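Local atomic coordinates of probable copper-exporting P-type ATPase A (Archaeoglobus fulgidus, PDB entry 3FRY), a protein that probably exports copper ions across the cell membrane at the cost of ATP, this fragment being its C-terminal metal-binding domain. Residues E49-D52 with K53-A57; A21-K24 with K25-E29. All coordinates share one frame; numbering follows the deposited sequence.

Contact 1: E49-D52 with K53-A57; sequences EDVD and KYIKA
Y54 folds back over the first turn of helix 51-60 and lays its ring on the backbone of D50. From CB, which packs 3.5 Å from V51 O, the side chain turns beside its own backbone N (chi1 -54°), which brings the ring over the carbonyl of D50. D50 O sits 3.2 Å above the ring plane, over its centre, while V51 N lies on the same face but nearer the rim. Farther out, CE1 and CZ meet the CB of D50, Y54 CE1 at 3.7 Å. At the tip, OH shares a water with the carboxylate: the water gives a hydrogen bond to D50 OD2 and lies 2.5 Å from Y54 OH, in the plane of the ring. OH is also hydrogen-bonded to the backbone N of N47, which fixes the far end of the ring. D50 O also accepts the N-H of Y54 (2.9 Å), so the ring and the amide share one carbonyl. A leucine here would probably leave the amide of N47 and the bridging water without their hydroxyl partner, and would take the flat ring face away from the D50 carbonyl. One residue further along the helix, V51 CG1 touches I55 CD1 at 4.0 Å. In the fold, Y54 also rests against A30 and A32 in the loop after helix 20-29, while V51 and Y54 pack on I7, and I55 on L9, of strand 5-12 from the second subunit.

Contact 2: A21-K24 with K25-E29; sequences ARVK and KALEE
V23 carries CG1 anti to its backbone N (chi1 173°), whereas L27 turns CG beside its own N (chi1 -76°); with these torsions the two side chains lie next to each other and point the same way, CG1 of V23 meeting CD1 of L27 at 4.1 Å. L27 CG also rests 3.4 Å from V23 O, the carbonyl that accepts the N-H of L27. The N-H groups of K25, A26 and E28 likewise bond to the carbonyls of A21, R22 and K24, as in a regular alpha helix. This is helix 20-29, the first of the two helices of the ferredoxin-like heavy-metal-associated fold, and it follows directly on the C16-C19 pair, found here as a disulfide. V23 and L27 form its buried stripe: L27 reaches V34 of strand 33-37 and V58 of helix 51-60, and L14 and L9 of the second subunit pack on V23 and L27 respectively. Elsewhere on the helix surface, K24 runs out extended and crosses E28, whose OE2 lies 3.7 Å from K24 CE; the ammonium itself stays 4.8 Å from OE2, too far for a direct salt bridge. K25 bends at its last torsion (chi4 60°), and its NZ gives a hydrogen bond to a water, 2.8 Å away, that in turn donates to A21 O.

Contact 2 comes first along the chain, in helix 20-29, and contact 1 follows in helix 51-60, with the two strands 33-37 and 41-47 between them. Their centres are about 12 Å apart, and the helices touch where A57 CB lies 3.6 Å from A26 O and Y54 O lies 3.7 Å from L27 CD2. Both belong to one heavy-metal-associated domain. Each also packs against the second subunit, and L9 of that chain is common to both contacts. That fits the domain-swapped dimer, in which strand 5-12 of one copy probably completes the fold of the other, so that both helices are partly buried by a partner chain.

Contact 1: E49-D52 with K53-A57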
ATOM      1  N   GLU A  49     -17.389  21.676  -8.378  1.00 29.95           N
ATOM      2  CA  GLU A  49     -18.732  21.312  -8.796  1.00 29.99           C
ATOM      3  C   GLU A  49     -18.720  19.887  -9.347  1.00 28.26           C
ATOM      4  O   GLU A  49     -19.711  19.168  -9.240  1.00 28.33           O
ATOM      5  CB  GLU A  49     -19.252  22.273  -9.878  1.00 33.63           C
ATOM      6  CG  GLU A  49     -19.490  23.706  -9.398  1.00 39.94           C
ATOM      7  CD  GLU A  49     -18.286  24.622  -9.590  1.00 42.54           C
ATOM      8  OE1 GLU A  49     -17.152  24.227  -9.245  1.00 43.04           O
ATOM      9  OE2 GLU A  49     -18.484  25.754 -10.082  1.00 46.51           O
ATOM     10  N   ASP A  50     -17.590  19.477  -9.919  1.00 26.93           N
ATOM     11  CA  ASP A  50     -17.473  18.142 -10.508  1.00 25.61           C
ATOM     12  C   ASP A  50     -16.749  17.108  -9.652  1.00 25.85           C
ATOM     13  O   ASP A  50     -16.423  16.023 -10.136  1.00 25.82           O
ATOM     14  CB  ASP A  50     -16.772  18.223 -11.868  1.00 23.62           C
ATOM     15  CG  ASP A  50     -17.488  19.141 -12.841  1.00 25.17           C
ATOM     16  OD1 ASP A  50     -18.738  19.101 -12.887  1.00 22.82           O
ATOM     17  OD2 ASP A  50     -16.803  19.890 -13.568  1.00 22.85           O
ATOM     18  N   VAL A  51     -16.494  17.435  -8.389  1.00 26.72           N
ATOM     19  CA  VAL A  51     -15.804  16.503  -7.504  1.00 27.59           C
ATOM     20  C   VAL A  51     -16.503  15.149  -7.423  1.00 28.06           C
ATOM     21  O   VAL A  51     -15.840  14.108  -7.412  1.00 27.39           O
ATOM     22  CB  VAL A  51     -15.656  17.091  -6.089  1.00 29.94           C
ATOM     23  CG1 VAL A  51     -15.092  16.036  -5.132  1.00 30.58           C
ATOM     24  CG2 VAL A  51     -14.730  18.290  -6.140  1.00 28.78           C
ATOM     25  N   ASP A  52     -17.835  15.158  -7.367  1.00 26.91           N
ATOM     26  CA  ASP A  52     -18.600  13.912  -7.311  1.00 28.67           C
ATOM     27  C   ASP A  52     -18.405  13.109  -8.586  1.00 27.50           C
ATOM     28  O   ASP A  52     -18.388  11.877  -8.566  1.00 26.42           O
ATOM     29  CB  ASP A  52     -20.097  14.187  -7.139  1.00 31.68           C
ATOM     30  CG  ASP A  52     -20.451  14.605  -5.738  1.00 35.29           C
ATOM     31  OD1 ASP A  52     -19.643  14.330  -4.827  1.00 38.97           O
ATOM     32  OD2 ASP A  52     -21.539  15.193  -5.545  1.00 38.18           O
ATOM     33  N   LYS A  53     -18.279  13.820  -9.700  1.00 24.82           N
ATOM     34  CA  LYS A  53     -18.077  13.183 -10.986  1.00 24.35           C
ATOM     35  C   LYS A  53     -16.706  12.504 -10.987  1.00 22.78           C
ATOM     36  O   LYS A  53     -16.562  11.375 -11.458  1.00 21.78           O
ATOM     37  CB  LYS A  53     -18.164  14.237 -12.093  1.00 28.13           C
ATOM     38  CG  LYS A  53     -18.033  13.719 -13.504  1.00 31.69           C
ATOM     39  CD  LYS A  53     -18.210  14.865 -14.493  1.00 37.71           C
ATOM     40  CE  LYS A  53     -18.093  14.398 -15.937  1.00 40.08           C
ATOM     41  NZ  LYS A  53     -18.349  15.518 -16.897  1.00 43.80           N
ATOM     42  N   TYR A  54     -15.701  13.187 -10.445  1.00 21.25           N
ATOM     43  CA  TYR A  54     -14.357  12.619 -10.399  1.00 20.06           C
ATOM     44  C   TYR A  54     -14.334  11.382  -9.508  1.00 19.77           C
ATOM     45  O   TYR A  54     -13.680  10.393  -9.823  1.00 17.55           O
ATOM     46  CB  TYR A  54     -13.343  13.621  -9.842  1.00 18.58           C
ATOM     47  CG  TYR A  54     -13.300  14.967 -10.521  1.00 17.25           C
ATOM     48  CD1 TYR A  54     -13.713  15.132 -11.849  1.00 15.68           C
ATOM     49  CD2 TYR A  54     -12.832  16.086  -9.829  1.00 15.27           C
ATOM     50  CE1 TYR A  54     -13.656  16.394 -12.465  1.00 15.38           C
ATOM     51  CE2 TYR A  54     -12.773  17.334 -10.426  1.00 15.02           C
ATOM     52  CZ  TYR A  54     -13.182  17.488 -11.737  1.00 15.34           C
ATOM     53  OH  TYR A  54     -13.095  18.740 -12.300  1.00 13.27           O
ATOM     54  N   ILE A  55     -15.045  11.452  -8.387  1.00 19.32           N
ATOM     55  CA  ILE A  55     -15.083  10.341  -7.451  1.00 23.19           C
ATOM     56  C   ILE A  55     -15.766   9.126  -8.047  1.00 24.75           C
ATOM     57  O   ILE A  55     -15.295   8.001  -7.873  1.00 25.44           O
ATOM     58  CB  ILE A  55     -15.780  10.751  -6.123  1.00 24.01           C
ATOM     59  CG1 ILE A  55     -14.846  11.669  -5.326  1.00 23.91           C
ATOM     60  CG2 ILE A  55     -16.139   9.510  -5.299  1.00 25.27           C
ATOM     61  CD1 ILE A  55     -15.449  12.219  -4.034  1.00 24.56           C
ATOM     62  N   LYS A  56     -16.867   9.349  -8.762  1.00 24.19           N
ATOM     63  CA  LYS A  56     -17.588   8.242  -9.380  1.00 25.30           C
ATOM     64  C   LYS A  56     -16.769   7.580 -10.484  1.00 23.17           C
ATOM     65  O   LYS A  56     -16.917   6.390 -10.740  1.00 21.01           O
ATOM     66  CB  LYS A  56     -18.933   8.720  -9.944  1.00 28.40           C
ATOM     67  CG  LYS A  56     -19.954   9.052  -8.868  1.00 32.89           C
ATOM     68  CD  LYS A  56     -21.337   9.297  -9.457  1.00 37.55           C
ATOM     69  CE  LYS A  56     -22.351   9.635  -8.366  1.00 39.56           C
ATOM     70  NZ  LYS A  56     -22.480   8.546  -7.345  1.00 41.96           N
ATOM     71  N   ALA A  57     -15.914   8.357 -11.144  1.00 22.68           N
ATOM     72  CA  ALA A  57     -15.075   7.811 -12.207  1.00 19.04           C
ATOM     73  C   ALA A  57     -14.032   6.878 -11.587  1.00 17.75           C
ATOM     74  O   ALA A  57     -13.701   5.839 -12.152  1.00 18.06           O
ATOM     75  CB  ALA A  57     -14.390   8.937 -12.972  1.00 19.23           C
TER
HETATM   76  O   HOH W   1     -20.137  16.460  -9.281  1.00 32.21           O
HETATM   77  O   HOH W   2     -14.299  19.088 -14.411  1.00 24.22           O

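Contact 2: A21-K24 with K25-E29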
ATOM      1  N   ALA A  21      -2.537   3.811 -13.794  1.00 20.56           N
ATOM      2  CA  ALA A  21      -2.830   4.381 -15.102  1.00 20.73           C
ATOM      3  C   ALA A  21      -4.317   4.559 -15.389  1.00 21.07           C
ATOM      4  O   ALA A  21      -4.731   5.623 -15.864  1.00 19.74           O
ATOM      5  CB  ALA A  21      -2.175   3.533 -16.201  1.00 22.78           C
ATOM      6  N   ARG A  22      -5.119   3.531 -15.114  1.00 19.30           N
ATOM      7  CA  ARG A  22      -6.556   3.622 -15.360  1.00 21.43           C
ATOM      8  C   ARG A  22      -7.202   4.695 -14.506  1.00 20.11           C
ATOM      9  O   ARG A  22      -8.145   5.348 -14.945  1.00 19.31           O
ATOM     10  CB  ARG A  22      -7.271   2.294 -15.086  1.00 22.89           C
ATOM     11  CG  ARG A  22      -7.468   1.417 -16.308  1.00 27.12           C
ATOM     12  CD  ARG A  22      -8.554   0.358 -16.071  1.00 28.38           C
ATOM     13  NE  ARG A  22      -9.907   0.906 -16.177  1.00 31.12           N
ATOM     14  CZ  ARG A  22     -11.023   0.213 -15.955  1.00 33.40           C
ATOM     15  NH1 ARG A  22     -10.967  -1.067 -15.603  1.00 33.41           N
ATOM     16  NH2 ARG A  22     -12.202   0.801 -16.093  1.00 34.76           N
ATOM     17  N   VAL A  23      -6.707   4.869 -13.286  1.00 19.67           N
ATOM     18  CA  VAL A  23      -7.263   5.882 -12.399  1.00 18.55           C
ATOM     19  C   VAL A  23      -7.006   7.256 -13.007  1.00 18.17           C
ATOM     20  O   VAL A  23      -7.904   8.098 -13.071  1.00 16.82           O
ATOM     21  CB  VAL A  23      -6.643   5.794 -10.982  1.00 17.71           C
ATOM     22  CG1 VAL A  23      -7.109   6.971 -10.118  1.00 16.01           C
ATOM     23  CG2 VAL A  23      -7.069   4.479 -10.323  1.00 17.03           C
ATOM     24  N   LYS A  24      -5.778   7.472 -13.466  1.00 18.16           N
ATOM     25  CA  LYS A  24      -5.423   8.742 -14.088  1.00 18.96           C
ATOM     26  C   LYS A  24      -6.336   9.020 -15.278  1.00 17.12           C
ATOM     27  O   LYS A  24      -6.891  10.113 -15.397  1.00 17.15           O
ATOM     28  CB  LYS A  24      -3.964   8.728 -14.557  1.00 19.34           C
ATOM     29  CG  LYS A  24      -3.515  10.053 -15.155  1.00 22.68           C
ATOM     30  CD  LYS A  24      -2.017  10.081 -15.453  1.00 26.00           C
ATOM     31  CE  LYS A  24      -1.588  11.476 -15.895  1.00 30.09           C
ATOM     32  NZ  LYS A  24      -0.109  11.619 -16.033  1.00 32.36           N
ATOM     33  N   LYS A  25      -6.496   8.015 -16.141  1.00 17.49           N
ATOM     34  CA  LYS A  25      -7.333   8.127 -17.335  1.00 20.16           C
ATOM     35  C   LYS A  25      -8.791   8.398 -16.998  1.00 18.89           C
ATOM     36  O   LYS A  25      -9.429   9.252 -17.609  1.00 18.15           O
ATOM     37  CB  LYS A  25      -7.253   6.844 -18.174  1.00 22.38           C
ATOM     38  CG  LYS A  25      -5.924   6.612 -18.859  1.00 31.92           C
ATOM     39  CD  LYS A  25      -5.975   5.351 -19.720  1.00 35.14           C
ATOM     40  CE  LYS A  25      -4.746   5.225 -20.609  1.00 36.74           C
ATOM     41  NZ  LYS A  25      -3.488   5.164 -19.815  1.00 39.52           N
ATOM     42  N   ALA A  26      -9.325   7.646 -16.043  1.00 18.52           N
ATOM     43  CA  ALA A  26     -10.717   7.825 -15.637  1.00 18.55           C
ATOM     44  C   ALA A  26     -10.938   9.260 -15.140  1.00 18.50           C
ATOM     45  O   ALA A  26     -11.950   9.890 -15.461  1.00 18.80           O
ATOM     46  CB  ALA A  26     -11.072   6.816 -14.543  1.00 19.13           C
ATOM     47  N   LEU A  27      -9.993   9.774 -14.355  1.00 16.79           N
ATOM     48  CA  LEU A  27     -10.099  11.138 -13.851  1.00 15.35           C
ATOM     49  C   LEU A  27     -10.065  12.144 -15.001  1.00 15.00           C
ATOM     50  O   LEU A  27     -10.828  13.106 -15.007  1.00 14.95           O
ATOM     51  CB  LEU A  27      -8.968  11.440 -12.859  1.00 13.96           C
ATOM     52  CG  LEU A  27      -9.134  10.837 -11.461  1.00 13.03           C
ATOM     53  CD1 LEU A  27      -7.824  10.934 -10.686  1.00  9.46           C
ATOM     54  CD2 LEU A  27     -10.251  11.570 -10.732  1.00 13.26           C
ATOM     55  N   GLU A  28      -9.181  11.931 -15.971  1.00 16.30           N
ATOM     56  CA  GLU A  28      -9.099  12.841 -17.113  1.00 19.27           C
ATOM     57  C   GLU A  28     -10.392  12.756 -17.915  1.00 20.93           C
ATOM     58  O   GLU A  28     -10.896  13.769 -18.408  1.00 18.65           O
ATOM     59  CB  GLU A  28      -7.903  12.486 -18.002  1.00 21.38           C
ATOM     60  CG  GLU A  28      -6.575  12.556 -17.266  1.00 24.76           C
ATOM     61  CD  GLU A  28      -5.422  12.010 -18.081  1.00 29.20           C
ATOM     62  OE1 GLU A  28      -5.587  10.933 -18.702  1.00 31.98           O
ATOM     63  OE2 GLU A  28      -4.350  12.647 -18.089  1.00 29.53           O
ATOM     64  N   GLU A  29     -10.934  11.548 -18.035  1.00 20.55           N
ATOM     65  CA  GLU A  29     -12.182  11.356 -18.763  1.00 23.74           C
ATOM     66  C   GLU A  29     -13.333  12.060 -18.056  1.00 22.52           C
ATOM     67  O   GLU A  29     -14.294  12.485 -18.696  1.00 24.34           O
ATOM     68  CB  GLU A  29     -12.506   9.868 -18.910  1.00 27.20           C
ATOM     69  CG  GLU A  29     -11.634   9.127 -19.914  1.00 34.01           C
ATOM     70  CD  GLU A  29     -11.688   9.747 -21.301  1.00 40.00           C
ATOM     71  OE1 GLU A  29     -12.766  10.252 -21.691  1.00 42.63           O
ATOM     72  OE2 GLU A  29     -10.654   9.719 -22.007  1.00 42.60           O
TER
HETATM   73  O   HOH W   3      -2.988   6.934 -17.686  1.00 27.16           O